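Local coordinates for protein trichothecene 3-O-acetyltransferase (Gibberella zeae, PDB 2RKV) that transfers an acetyl group from acetyl coenzyme A to the 3-hydroxyl of trichothecene mycotoxins such as T-2 toxin, as a member of the BAHD acyltransferase superfamily, at residues A[47-52]-A[165-170]; A[60-65]-A[71-76]; A[181-186]-A[300-305]; A[205-210]-A[343-348]. All coordinates share one frame; numbering follows the deposited sequence.

Contact 1 of 4, residues A[47-52]-A[165-170]; sequences KRFSEA and DAVIRL
The Phe49 ring meets Val167 and Leu170 with its far end. One face lies against the carbonyl carbon of Leu170. Val167 O comes in obliquely, 3.3 Å from Phe49 CE1. The Arg169 guanidinium packs within 165-170. One of its faces covers Ala166 CA, and its edge meets Asp165 OD2 in plane. That salt bridge, Arg169 NH2 to Asp165 OD2, is 3.0 Å long; as a hydrogen bond it is weak, bent to 139°. Tyr388 OH bonds to both residues of the pair.

Phe49 CG is anti to the backbone N (chi1 -168°), which carries the ring across to helix 161-176. Its CE1 then lies 3.8 Å from Val167 CG1, and its CZ is 3.8 Å from Leu170 CB. The Phe49 side chain crosses those of Val167 and Leu170 at about a right angle. Leu171 and Ala174, farther along the same helix, also touch it. This is helix-helix packing between 35-52 and 161-176 in the N-terminal part of the chain. No hydrogen bond joins the two segments. Between 47-52 and 165-170 the contact is apolar and rests on one buried ring; just beyond it, Arg48 NE adds a hydrogen bond from helix 35-52 to Ala174 O.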
loop_
_atom_site.group_PDB
_atom_site.type_symbol
_atom_site.label_atom_id
_atom_site.label_comp_id
_atom_site.label_asym_id
_atom_site.label_seq_id
_atom_site.Cartn_x
_atom_site.Cartn_y
_atom_site.Cartn_z
ATOM N N LYS A 47 2.369 -24.127 6.433
ATOM C CA LYS A 47 1.626 -25.377 6.281
ATOM C C LYS A 47 0.298 -25.341 7.049
ATOM O O LYS A 47 -0.751 -25.635 6.479
ATOM C CB LYS A 47 2.480 -26.575 6.721
ATOM C CG LYS A 47 1.815 -27.922 6.485
ATOM C CD LYS A 47 2.801 -29.066 6.716
ATOM C CE LYS A 47 2.088 -30.408 6.711
ATOM N N ARG A 48 0.350 -24.985 8.333
ATOM C CA ARG A 48 -0.859 -24.884 9.162
ATOM C C ARG A 48 -1.880 -23.905 8.598
ATOM O O ARG A 48 -3.082 -24.181 8.578
ATOM C CB ARG A 48 -0.498 -24.467 10.585
ATOM C CG ARG A 48 0.073 -25.598 11.392
ATOM C CD ARG A 48 -0.048 -25.287 12.866
ATOM N NE ARG A 48 1.040 -24.417 13.259
ATOM C CZ ARG A 48 2.190 -24.849 13.752
ATOM N NH1 ARG A 48 3.131 -23.979 14.081
ATOM N NH2 ARG A 48 2.395 -26.151 13.920
ATOM N N PHE A 49 -1.391 -22.760 8.136
ATOM C CA PHE A 49 -2.261 -21.731 7.584
ATOM C C PHE A 49 -2.971 -22.263 6.334
ATOM O O PHE A 49 -4.193 -22.112 6.187
ATOM C CB PHE A 49 -1.418 -20.487 7.285
ATOM C CG PHE A 49 -2.220 -19.237 6.976
ATOM C CD1 PHE A 49 -1.560 -18.097 6.514
ATOM C CD2 PHE A 49 -3.603 -19.185 7.157
ATOM C CE1 PHE A 49 -2.262 -16.924 6.224
ATOM C CE2 PHE A 49 -4.315 -18.007 6.864
ATOM C CZ PHE A 49 -3.631 -16.877 6.410
ATOM N N SER A 50 -2.205 -22.909 5.453
ATOM C CA SER A 50 -2.737 -23.477 4.207
ATOM C C SER A 50 -3.771 -24.566 4.470
ATOM O O SER A 50 -4.760 -24.694 3.744
ATOM C CB SER A 50 -1.606 -24.069 3.357
ATOM O OG SER A 50 -0.655 -23.077 3.047
ATOM N N GLU A 51 -3.539 -25.349 5.518
ATOM C CA GLU A 51 -4.485 -26.394 5.884
ATOM C C GLU A 51 -5.800 -25.776 6.350
ATOM O O GLU A 51 -6.879 -26.243 5.964
ATOM C CB GLU A 51 -3.881 -27.320 6.945
ATOM C CG GLU A 51 -2.770 -28.193 6.385
ATOM C CD GLU A 51 -1.980 -28.929 7.451
ATOM O OE1 GLU A 51 -1.947 -28.471 8.617
ATOM O OE2 GLU A 51 -1.373 -29.967 7.110
ATOM N N ALA A 52 -5.700 -24.705 7.141
ATOM C CA ALA A 52 -6.872 -23.993 7.654
ATOM C C ALA A 52 -7.629 -23.210 6.568
ATOM O O ALA A 52 -8.861 -23.229 6.528
ATOM C CB ALA A 52 -6.463 -23.067 8.798
ATOM N N ASP A 165 -2.429 -7.295 5.448
ATOM C CA ASP A 165 -2.161 -7.278 6.884
ATOM C C ASP A 165 -2.980 -8.380 7.579
ATOM O O ASP A 165 -2.462 -9.090 8.449
ATOM C CB ASP A 165 -2.513 -5.898 7.466
ATOM C CG ASP A 165 -2.190 -5.778 8.954
ATOM O OD1 ASP A 165 -1.160 -6.323 9.401
ATOM O OD2 ASP A 165 -2.948 -5.094 9.679
ATOM N N ALA A 166 -4.251 -8.527 7.192
ATOM C CA ALA A 166 -5.117 -9.550 7.793
ATOM C C ALA A 166 -4.543 -10.954 7.569
ATOM O O ALA A 166 -4.498 -11.759 8.499
ATOM C CB ALA A 166 -6.528 -9.444 7.237
ATOM N N VAL A 167 -4.058 -11.203 6.353
ATOM C CA VAL A 167 -3.435 -12.486 5.986
ATOM C C VAL A 167 -2.154 -12.718 6.804
ATOM O O VAL A 167 -1.952 -13.805 7.391
ATOM C CB VAL A 167 -3.165 -12.542 4.457
ATOM C CG1 VAL A 167 -2.312 -13.761 4.070
ATOM C CG2 VAL A 167 -4.506 -12.588 3.693
ATOM N N ILE A 168 -1.305 -11.693 6.862
ATOM C CA ILE A 168 -0.028 -11.775 7.589
ATOM C C ILE A 168 -0.250 -12.009 9.095
ATOM O O ILE A 168 0.440 -12.824 9.711
ATOM C CB ILE A 168 0.870 -10.543 7.322
ATOM C CG1 ILE A 168 1.186 -10.442 5.824
ATOM C CG2 ILE A 168 2.163 -10.622 8.152
ATOM C CD1 ILE A 168 1.898 -9.157 5.413
ATOM N N ARG A 169 -1.233 -11.308 9.658
ATOM C CA ARG A 169 -1.612 -11.466 11.059
ATOM C C ARG A 169 -1.951 -12.926 11.375
ATOM O O ARG A 169 -1.501 -13.473 12.387
ATOM C CB ARG A 169 -2.802 -10.552 11.375
ATOM C CG ARG A 169 -3.372 -10.658 12.780
ATOM C CD ARG A 169 -4.119 -9.376 13.156
ATOM N NE ARG A 169 -5.233 -9.073 12.253
ATOM C CZ ARG A 169 -5.258 -8.068 11.375
ATOM N NH1 ARG A 169 -6.333 -7.880 10.618
ATOM N NH2 ARG A 169 -4.224 -7.244 11.249
ATOM N N LEU A 170 -2.752 -13.550 10.512
ATOM C CA LEU A 170 -3.126 -14.952 10.711
ATOM C C LEU A 170 -1.939 -15.876 10.468
ATOM O O LEU A 170 -1.795 -16.911 11.134
ATOM C CB LEU A 170 -4.305 -15.349 9.825
ATOM C CG LEU A 170 -5.655 -14.693 10.161
ATOM C CD1 LEU A 170 -6.778 -15.424 9.433
ATOM C CD2 LEU A 170 -5.920 -14.702 11.679
#

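Contact 2 of 4, residues A[60-65]-A[71-76]; sequences VKAEGI and GTSFIV
Four backbone hydrogen bonds tie Lys61 to Phe74 and Glu63 to Thr72, forming an antiparallel beta hairpin. Lys61 and Phe74 are joined by Lys61 N to Phe74 O at 2.8 Å, nearly straight at 169°, and by Phe74 N to Lys61 O. Glu63 N to Thr72 O and Thr72 N to Glu63 O, both 2.9 Å, make the second pair. The alternate positions, Val60 with Ile75 and Ala62 with Ser73, are non-hydrogen-bonded pairs. CA-H...O contacts supplement the ladder, as from Ser73 CA to Lys61 O at 3.3 Å.

Packing lies on both faces. On the face of Val60 and Ala62, Val60 CG2 and Ile75 CG1 form an apolar pair at 4.4 Å. Val60 CG1 meets Ser73 CB there, and Ala62 CB makes a plain close contact with Ser73 OG at 3.3 Å. On the face of Lys61 and Glu63, Lys61 CB touches Val76 CG2 at 3.8 Å, while its amine runs off from the hairpin partner.

Charge and ring meet at Glu63 and Phe74. Glu63 CG sits between the backbone N and carbonyl carbon (chi1 65°), and this brings the carboxylate obliquely to the CE1 side of the ring. Glu63 CD is 3.5 Å from Phe74 CE1, with the two planes 43° apart. Lys4, just before the neighbouring strand 5-6, completes the group: it forms a salt bridge with Glu63 OE2 and a cation-pi contact with Phe74.

The backbone thus fixes the register. The lysine probably offsets the carboxylate charge beside the aromatic ring.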
loop_
_atom_site.group_PDB
_atom_site.type_symbol
_atom_site.label_atom_id
_atom_site.label_comp_id
_atom_site.label_asym_id
_atom_site.label_seq_id
_atom_site.Cartn_x
_atom_site.Cartn_y
_atom_site.Cartn_z
ATOM N N VAL A 60 -3.802 -16.215 -8.698
ATOM C CA VAL A 60 -4.825 -15.419 -9.370
ATOM C C VAL A 60 -4.767 -15.742 -10.860
ATOM O O VAL A 60 -3.715 -15.577 -11.493
ATOM C CB VAL A 60 -4.596 -13.900 -9.120
ATOM C CG1 VAL A 60 -5.557 -13.051 -9.961
ATOM C CG2 VAL A 60 -4.732 -13.578 -7.627
ATOM N N LYS A 61 -5.881 -16.219 -11.416
ATOM C CA LYS A 61 -5.918 -16.636 -12.819
ATOM C C LYS A 61 -7.090 -16.026 -13.574
ATOM O O LYS A 61 -8.244 -16.179 -13.166
ATOM C CB LYS A 61 -5.955 -18.160 -12.935
ATOM C CG LYS A 61 -5.715 -18.648 -14.345
ATOM C CD LYS A 61 -4.742 -19.820 -14.370
ATOM C CE LYS A 61 -4.233 -20.074 -15.787
ATOM N NZ LYS A 61 -3.341 -18.977 -16.290
ATOM N N ALA A 62 -6.778 -15.334 -14.672
ATOM C CA ALA A 62 -7.790 -14.721 -15.521
ATOM C C ALA A 62 -8.339 -15.724 -16.524
ATOM O O ALA A 62 -7.628 -16.632 -16.967
ATOM C CB ALA A 62 -7.205 -13.501 -16.245
ATOM N N GLU A 63 -9.612 -15.559 -16.862
ATOM C CA GLU A 63 -10.255 -16.332 -17.918
ATOM C C GLU A 63 -11.250 -15.463 -18.694
ATOM O O GLU A 63 -11.606 -14.366 -18.240
ATOM C CB GLU A 63 -10.963 -17.556 -17.333
ATOM C CG GLU A 63 -12.125 -17.237 -16.419
ATOM C CD GLU A 63 -12.706 -18.486 -15.776
ATOM O OE1 GLU A 63 -13.932 -18.671 -15.891
ATOM O OE2 GLU A 63 -11.937 -19.280 -15.184
ATOM N N GLY A 64 -11.674 -15.952 -19.863
ATOM C CA GLY A 64 -12.655 -15.259 -20.699
ATOM C C GLY A 64 -12.135 -14.008 -21.386
ATOM O O GLY A 64 -12.919 -13.133 -21.765
ATOM N N ILE A 65 -10.817 -13.912 -21.537
ATOM C CA ILE A 65 -10.199 -12.757 -22.195
ATOM C C ILE A 65 -10.357 -12.865 -23.710
ATOM O O ILE A 65 -10.148 -13.935 -24.295
ATOM C CB ILE A 65 -8.699 -12.605 -21.817
ATOM C CG1 ILE A 65 -8.565 -12.274 -20.331
ATOM C CG2 ILE A 65 -8.004 -11.535 -22.682
ATOM C CD1 ILE A 65 -7.171 -12.465 -19.775
ATOM N N GLY A 71 -11.771 -10.011 -19.373
ATOM C CA GLY A 71 -11.951 -11.268 -18.652
ATOM C C GLY A 71 -12.242 -11.090 -17.174
ATOM O O GLY A 71 -12.491 -9.978 -16.703
ATOM N N THR A 72 -12.212 -12.205 -16.451
ATOM C CA THR A 72 -12.532 -12.239 -15.024
ATOM C C THR A 72 -11.500 -13.129 -14.361
ATOM O O THR A 72 -11.224 -14.239 -14.850
ATOM C CB THR A 72 -13.954 -12.815 -14.785
ATOM O OG1 THR A 72 -14.910 -12.045 -15.519
ATOM C CG2 THR A 72 -14.334 -12.798 -13.296
ATOM N N SER A 73 -10.933 -12.643 -13.256
ATOM C CA SER A 73 -9.921 -13.395 -12.510
ATOM C C SER A 73 -10.489 -14.048 -11.259
ATOM O O SER A 73 -11.419 -13.526 -10.632
ATOM C CB SER A 73 -8.734 -12.502 -12.142
ATOM O OG SER A 73 -7.994 -12.165 -13.304
ATOM N N PHE A 74 -9.891 -15.185 -10.917
ATOM C CA PHE A 74 -10.330 -16.033 -9.815
ATOM C C PHE A 74 -9.087 -16.478 -9.051
ATOM O O PHE A 74 -8.016 -16.633 -9.643
ATOM C CB PHE A 74 -11.041 -17.290 -10.343
ATOM C CG PHE A 74 -12.327 -17.016 -11.090
ATOM C CD1 PHE A 74 -12.308 -16.609 -12.426
ATOM C CD2 PHE A 74 -13.561 -17.197 -10.466
ATOM C CE1 PHE A 74 -13.510 -16.353 -13.121
ATOM C CE2 PHE A 74 -14.763 -16.946 -11.151
ATOM C CZ PHE A 74 -14.730 -16.523 -12.484
ATOM N N ILE A 75 -9.236 -16.702 -7.749
ATOM C CA ILE A 75 -8.218 -17.421 -6.975
ATOM C C ILE A 75 -8.490 -18.915 -7.135
ATOM O O ILE A 75 -9.581 -19.402 -6.816
ATOM C CB ILE A 75 -8.228 -17.037 -5.472
ATOM C CG1 ILE A 75 -7.880 -15.549 -5.308
ATOM C CG2 ILE A 75 -7.242 -17.911 -4.690
ATOM C CD1 ILE A 75 -8.196 -14.969 -3.923
ATOM N N VAL A 76 -7.495 -19.628 -7.644
ATOM C CA VAL A 76 -7.629 -21.056 -7.934
ATOM C C VAL A 76 -6.394 -21.795 -7.403
ATOM O O VAL A 76 -5.391 -21.172 -7.087
ATOM C CB VAL A 76 -7.829 -21.310 -9.460
ATOM C CG1 VAL A 76 -9.128 -20.684 -9.931
ATOM C CG2 VAL A 76 -6.650 -20.763 -10.276
#

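Contact 3 of 4, residues A[181-186]-A[300-305]; sequences TEEEMT and GVSNNY
The Glu183 carboxylate reaches both Ser302 and Asn304, giving one of its oxygens to each. Its OE1 accepts from Asn304 ND2 at 2.7 Å, and its OE2 accepts from Ser302 OG, also at 2.7 Å. Each oxygen uses its syn lone pair. The carboxylate is tilted 42° from the amide plane of Asn304, yet OE1 lies in that amide plane. A bend at chi2 (-81°) brings the Glu183 chain round to the loop.

Ser302 OG also accepts from Asn304 N at 2.9 Å, an ST turn, and the carboxylate binds the side chains at both ends of it. A type I beta turn from Ser302 to Tyr305 contains the same residues. On the other side, helix 182-187 starts with a capping box: Glu184 N donates to Thr181 OG1, and Thr181 N donates to Glu184 OE1 at 2.8 Å.

Glu184 and Asn304 also cross, with their flat groups 70° apart, and Glu184 CG lies 3.9 Å from Asn304 ND2. Water 1 lies between Glu184 OE2 and Asn304 OD1. Asn304 ND2 donates to water 2 at 2.8 Å. Glu184 OE1 has a further partner in Lys173, with which it forms a salt bridge.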
loop_
_atom_site.group_PDB
_atom_site.type_symbol
_atom_site.label_atom_id
_atom_site.label_comp_id
_atom_site.label_asym_id
_atom_site.label_seq_id
_atom_site.Cartn_x
_atom_site.Cartn_y
_atom_site.Cartn_z
ATOM N N THR A 181 -9.853 -17.382 15.427
ATOM C CA THR A 181 -11.207 -17.204 15.955
ATOM C C THR A 181 -12.246 -17.500 14.880
ATOM O O THR A 181 -11.935 -17.475 13.683
ATOM C CB THR A 181 -11.445 -15.781 16.476
ATOM O OG1 THR A 181 -11.425 -14.860 15.378
ATOM C CG2 THR A 181 -10.377 -15.394 17.497
ATOM N N GLU A 182 -13.488 -17.753 15.304
ATOM C CA GLU A 182 -14.567 -17.973 14.351
ATOM C C GLU A 182 -14.758 -16.762 13.430
ATOM O O GLU A 182 -14.942 -16.925 12.219
ATOM C CB GLU A 182 -15.866 -18.342 15.069
ATOM C CG GLU A 182 -15.824 -19.718 15.718
ATOM N N GLU A 183 -14.701 -15.553 13.994
ATOM C CA GLU A 183 -14.828 -14.322 13.191
ATOM C C GLU A 183 -13.715 -14.215 12.143
ATOM O O GLU A 183 -13.955 -13.774 11.020
ATOM C CB GLU A 183 -14.833 -13.068 14.076
ATOM C CG GLU A 183 -15.327 -11.792 13.356
ATOM C CD GLU A 183 -14.262 -11.105 12.483
ATOM O OE1 GLU A 183 -13.052 -11.226 12.783
ATOM O OE2 GLU A 183 -14.645 -10.439 11.487
ATOM N N GLU A 184 -12.497 -14.602 12.519
ATOM C CA GLU A 184 -11.369 -14.564 11.580
ATOM C C GLU A 184 -11.612 -15.525 10.427
ATOM O O GLU A 184 -11.465 -15.156 9.258
ATOM C CB GLU A 184 -10.039 -14.877 12.288
ATOM C CG GLU A 184 -9.550 -13.705 13.106
ATOM C CD GLU A 184 -8.515 -14.060 14.166
ATOM O OE1 GLU A 184 -8.241 -15.257 14.436
ATOM O OE2 GLU A 184 -7.979 -13.106 14.751
ATOM N N MET A 185 -12.018 -16.749 10.764
ATOM C CA MET A 185 -12.315 -17.763 9.755
ATOM C C MET A 185 -13.471 -17.346 8.838
ATOM O O MET A 185 -13.435 -17.591 7.622
ATOM C CB MET A 185 -12.586 -19.112 10.427
ATOM C CG MET A 185 -11.342 -19.751 11.026
ATOM S SD MET A 185 -10.153 -20.305 9.770
ATOM C CE MET A 185 -11.021 -21.732 9.102
ATOM N N THR A 186 -14.479 -16.693 9.414
ATOM C CA THR A 186 -15.598 -16.176 8.631
ATOM C C THR A 186 -15.136 -15.083 7.661
ATOM O O THR A 186 -15.443 -15.140 6.461
ATOM C CB THR A 186 -16.714 -15.657 9.548
ATOM O OG1 THR A 186 -17.290 -16.775 10.236
ATOM C CG2 THR A 186 -17.794 -14.943 8.754
ATOM N N GLY A 300 -19.464 -1.702 5.765
ATOM C CA GLY A 300 -19.835 -2.537 6.910
ATOM C C GLY A 300 -19.131 -3.886 6.916
ATOM O O GLY A 300 -19.676 -4.882 7.412
ATOM N N VAL A 301 -17.919 -3.918 6.369
ATOM C CA VAL A 301 -17.148 -5.156 6.248
ATOM C C VAL A 301 -16.064 -5.217 7.332
ATOM O O VAL A 301 -15.474 -4.198 7.693
ATOM C CB VAL A 301 -16.536 -5.288 4.822
ATOM C CG1 VAL A 301 -15.570 -6.475 4.717
ATOM C CG2 VAL A 301 -17.647 -5.418 3.773
ATOM N N SER A 302 -15.820 -6.422 7.847
ATOM C CA SER A 302 -14.815 -6.661 8.882
ATOM C C SER A 302 -13.425 -6.186 8.462
ATOM O O SER A 302 -13.027 -6.359 7.314
ATOM C CB SER A 302 -14.758 -8.157 9.186
ATOM O OG SER A 302 -13.643 -8.479 9.986
ATOM N N ASN A 303 -12.690 -5.606 9.407
ATOM C CA ASN A 303 -11.280 -5.271 9.207
ATOM C C ASN A 303 -10.450 -6.510 8.844
ATOM O O ASN A 303 -9.351 -6.402 8.285
ATOM C CB ASN A 303 -10.715 -4.619 10.472
ATOM C CG ASN A 303 -9.306 -4.094 10.277
ATOM O OD1 ASN A 303 -9.064 -3.223 9.432
ATOM N ND2 ASN A 303 -8.371 -4.615 11.056
ATOM N N ASN A 304 -10.983 -7.687 9.168
ATOM C CA ASN A 304 -10.294 -8.941 8.877
ATOM C C ASN A 304 -10.570 -9.498 7.481
ATOM O O ASN A 304 -10.042 -10.552 7.125
ATOM C CB ASN A 304 -10.590 -9.991 9.956
ATOM C CG ASN A 304 -9.965 -9.639 11.288
ATOM O OD1 ASN A 304 -8.892 -9.029 11.340
ATOM N ND2 ASN A 304 -10.643 -9.999 12.380
ATOM N N TYR A 305 -11.394 -8.805 6.691
ATOM C CA TYR A 305 -11.640 -9.234 5.310
ATOM C C TYR A 305 -10.345 -9.091 4.504
ATOM O O TYR A 305 -9.778 -8.000 4.435
ATOM C CB TYR A 305 -12.758 -8.417 4.673
ATOM C CG TYR A 305 -12.999 -8.753 3.225
ATOM C CD1 TYR A 305 -13.458 -10.017 2.867
ATOM C CD2 TYR A 305 -12.778 -7.808 2.216
ATOM C CE1 TYR A 305 -13.684 -10.347 1.552
ATOM C CE2 TYR A 305 -13.011 -8.130 0.879
ATOM C CZ TYR A 305 -13.475 -9.398 0.561
ATOM O OH TYR A 305 -13.707 -9.747 -0.750
HETATM O O HOH W 1 -7.252 -11.060 12.970
HETATM O O HOH W 2 -9.439 -10.082 14.858
#

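Contact 4 of 4, residues A[205-210]-A[343-348]; sequences GPEVDH and MRQRTR
Glu207 lies against Gln345 and Arg346, where a short 3-10 turn at 206-207 packs on helix 340-356. The CA atoms of Glu207 and Arg346 are only 4.4 Å apart, so the turn sits close to the helix backbone. Glu207 CG meets Gln345 O at 3.5 Å, and Glu207 CB lies 3.9 Å from Arg346 O. The Glu207 chain bends at chi2 (86°), which lays its carboxylate beside the amide end of Gln345. The two flat groups cross with their planes 56° apart. Glu207 OE1 is held by the hydroxyl of Tyr202.

Two waters form the next layer, and Arg346 holds both. Water 3 lies in the plane of the guanidinium at its edge. It accepts from Arg346 NE at 2.9 Å and donates to Pro206 O. Water 4 accepts from Arg346 NH2 and donates to both Glu207 O and Asp209 O. One arginine therefore serves three carbonyls of the loop without a direct hydrogen bond to any of them.

Arg346 NH2 is anchored directly by a hydrogen bond to Met312 O on strand 310-318, which helps fix the guanidinium between strand and loop. Met312 belongs to the T-2 toxin pocket. The loop is tied to that strand as well, since His210 touches Tyr314 and Asn316. On the helix, Thr347 OG1 bonds to Asn311, another residue of the toxin pocket. The same hydroxyl donates to Met343 O at 2.7 Å, and Thr347 N reaches this oxygen from the opposite face of its carbonyl plane.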
loop_
_atom_site.group_PDB
_atom_site.type_symbol
_atom_site.label_atom_id
_atom_site.label_comp_id
_atom_site.label_asym_id
_atom_site.label_seq_id
_atom_site.Cartn_x
_atom_site.Cartn_y
_atom_site.Cartn_z
ATOM N N GLY A 205 -22.059 7.939 -13.580
ATOM C CA GLY A 205 -22.383 9.079 -12.739
ATOM C C GLY A 205 -21.128 9.665 -12.122
ATOM O O GLY A 205 -20.020 9.221 -12.436
ATOM N N PRO A 206 -21.292 10.664 -11.234
ATOM C CA PRO A 206 -20.157 11.312 -10.565
ATOM C C PRO A 206 -19.339 10.346 -9.706
ATOM O O PRO A 206 -18.207 10.652 -9.345
ATOM C CB PRO A 206 -20.825 12.363 -9.668
ATOM C CG PRO A 206 -22.233 11.907 -9.516
ATOM C CD PRO A 206 -22.580 11.242 -10.808
ATOM N N GLU A 207 -19.924 9.197 -9.382
ATOM C CA GLU A 207 -19.245 8.173 -8.576
ATOM C C GLU A 207 -17.894 7.757 -9.156
ATOM O O GLU A 207 -16.966 7.431 -8.393
ATOM C CB GLU A 207 -20.120 6.926 -8.426
ATOM C CG GLU A 207 -21.394 7.130 -7.616
ATOM C CD GLU A 207 -22.559 7.655 -8.448
ATOM O OE1 GLU A 207 -22.391 7.900 -9.663
ATOM O OE2 GLU A 207 -23.648 7.818 -7.869
ATOM N N VAL A 208 -17.787 7.766 -10.492
ATOM C CA VAL A 208 -16.558 7.347 -11.171
ATOM C C VAL A 208 -15.755 8.516 -11.762
ATOM O O VAL A 208 -14.884 8.327 -12.625
ATOM C CB VAL A 208 -16.859 6.270 -12.224
ATOM C CG2 VAL A 208 -17.374 4.987 -11.644
ATOM N N ASP A 209 -16.034 9.728 -11.280
ATOM C CA ASP A 209 -15.225 10.885 -11.647
ATOM C C ASP A 209 -13.759 10.545 -11.359
ATOM O O ASP A 209 -13.456 9.930 -10.329
ATOM C CB ASP A 209 -15.622 12.108 -10.805
ATOM C CG ASP A 209 -16.874 12.826 -11.323
ATOM O OD1 ASP A 209 -17.434 12.455 -12.380
ATOM O OD2 ASP A 209 -17.292 13.794 -10.648
ATOM N N HIS A 210 -12.858 10.936 -12.265
ATOM C CA HIS A 210 -11.406 10.738 -12.103
ATOM C C HIS A 210 -10.964 9.276 -12.193
ATOM O O HIS A 210 -9.808 8.961 -11.890
ATOM C CB HIS A 210 -10.888 11.331 -10.785
ATOM C CG HIS A 210 -11.453 12.677 -10.462
ATOM N ND1 HIS A 210 -11.163 13.799 -11.207
ATOM C CD2 HIS A 210 -12.293 13.081 -9.479
ATOM C CE1 HIS A 210 -11.800 14.837 -10.696
ATOM N NE2 HIS A 210 -12.490 14.431 -9.648
ATOM N N MET A 343 -18.438 7.625 0.685
ATOM C CA MET A 343 -17.512 6.553 0.333
ATOM C C MET A 343 -18.259 5.313 -0.158
ATOM O O MET A 343 -17.850 4.681 -1.137
ATOM C CB MET A 343 -16.606 6.216 1.513
ATOM C CG MET A 343 -15.317 7.012 1.542
ATOM S SD MET A 343 -14.194 6.607 0.166
ATOM C CE MET A 343 -14.238 4.826 0.148
ATOM N N ARG A 344 -19.358 4.981 0.510
ATOM C CA ARG A 344 -20.150 3.822 0.118
ATOM C C ARG A 344 -20.766 4.008 -1.268
ATOM O O ARG A 344 -20.637 3.128 -2.119
ATOM C CB ARG A 344 -21.229 3.499 1.157
ATOM C CG ARG A 344 -21.987 2.217 0.844
ATOM C CD ARG A 344 -22.974 1.855 1.938
ATOM N NE ARG A 344 -23.696 0.630 1.602
ATOM C CZ ARG A 344 -24.925 0.590 1.094
ATOM N NH1 ARG A 344 -25.603 1.712 0.869
ATOM N NH2 ARG A 344 -25.482 -0.581 0.821
ATOM N N GLN A 345 -21.407 5.157 -1.506
ATOM C CA GLN A 345 -22.044 5.409 -2.804
ATOM C C GLN A 345 -21.019 5.382 -3.942
ATOM O O GLN A 345 -21.242 4.760 -4.983
ATOM C CB GLN A 345 -22.834 6.735 -2.782
ATOM C CG GLN A 345 -23.467 7.159 -4.122
ATOM C CD GLN A 345 -24.585 6.237 -4.613
ATOM O OE1 GLN A 345 -24.858 6.168 -5.816
ATOM N NE2 GLN A 345 -25.243 5.543 -3.692
ATOM N N ARG A 346 -19.879 6.038 -3.722
ATOM C CA ARG A 346 -18.849 6.129 -4.746
ATOM C C ARG A 346 -18.285 4.751 -5.064
ATOM O O ARG A 346 -18.146 4.382 -6.231
ATOM C CB ARG A 346 -17.744 7.092 -4.310
ATOM C CG ARG A 346 -18.209 8.564 -4.282
ATOM C CD ARG A 346 -17.100 9.527 -3.871
ATOM N NE ARG A 346 -15.960 9.420 -4.773
ATOM C CZ ARG A 346 -14.772 8.941 -4.424
ATOM N NH1 ARG A 346 -14.543 8.558 -3.163
ATOM N NH2 ARG A 346 -13.808 8.855 -5.329
ATOM N N THR A 347 -18.001 3.985 -4.016
ATOM C CA THR A 347 -17.413 2.657 -4.164
ATOM C C THR A 347 -18.394 1.711 -4.856
ATOM O O THR A 347 -18.001 0.911 -5.714
ATOM C CB THR A 347 -16.942 2.117 -2.792
ATOM O OG1 THR A 347 -15.980 3.026 -2.242
ATOM C CG2 THR A 347 -16.297 0.736 -2.933
ATOM N N ARG A 348 -19.676 1.811 -4.498
ATOM C CA ARG A 348 -20.707 1.022 -5.174
ATOM C C ARG A 348 -20.796 1.391 -6.657
ATOM O O ARG A 348 -20.999 0.522 -7.504
ATOM C CB ARG A 348 -22.070 1.184 -4.493
ATOM C CG ARG A 348 -22.148 0.524 -3.130
ATOM C CD ARG A 348 -23.513 0.762 -2.502
ATOM N NE ARG A 348 -24.562 0.035 -3.215
ATOM C CZ ARG A 348 -25.864 0.316 -3.157
ATOM N NH1 ARG A 348 -26.303 1.337 -2.430
ATOM N NH2 ARG A 348 -26.729 -0.418 -3.847
HETATM O O HOH W 3 -17.014 10.935 -6.978
HETATM O O HOH W 4 -14.706 9.046 -8.027
#

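Overall arrangement
Contacts 1 and 3 touch, with centres 13 Å apart. Helices 161-176 and 182-187 follow each other in the chain, and Arg169 NH1 of contact 1 probably hydrogen-bonds to Asn304 OD1 of contact 3 at 2.9 Å. Contact 2 stands apart, its nearest atoms about 9 Å from contact 1 and about 8 Å from contact 3. Contact 4 lies on another part of the fold, its centre 33 Å from that of contact 1, but its nearest atoms are about 6 Å from contact 3. It touches neither ligand: the Arg346 side chain is about 10 Å from T-2 toxin and from coenzyme A. The Asn304 side chain is about 14 Å from coenzyme A.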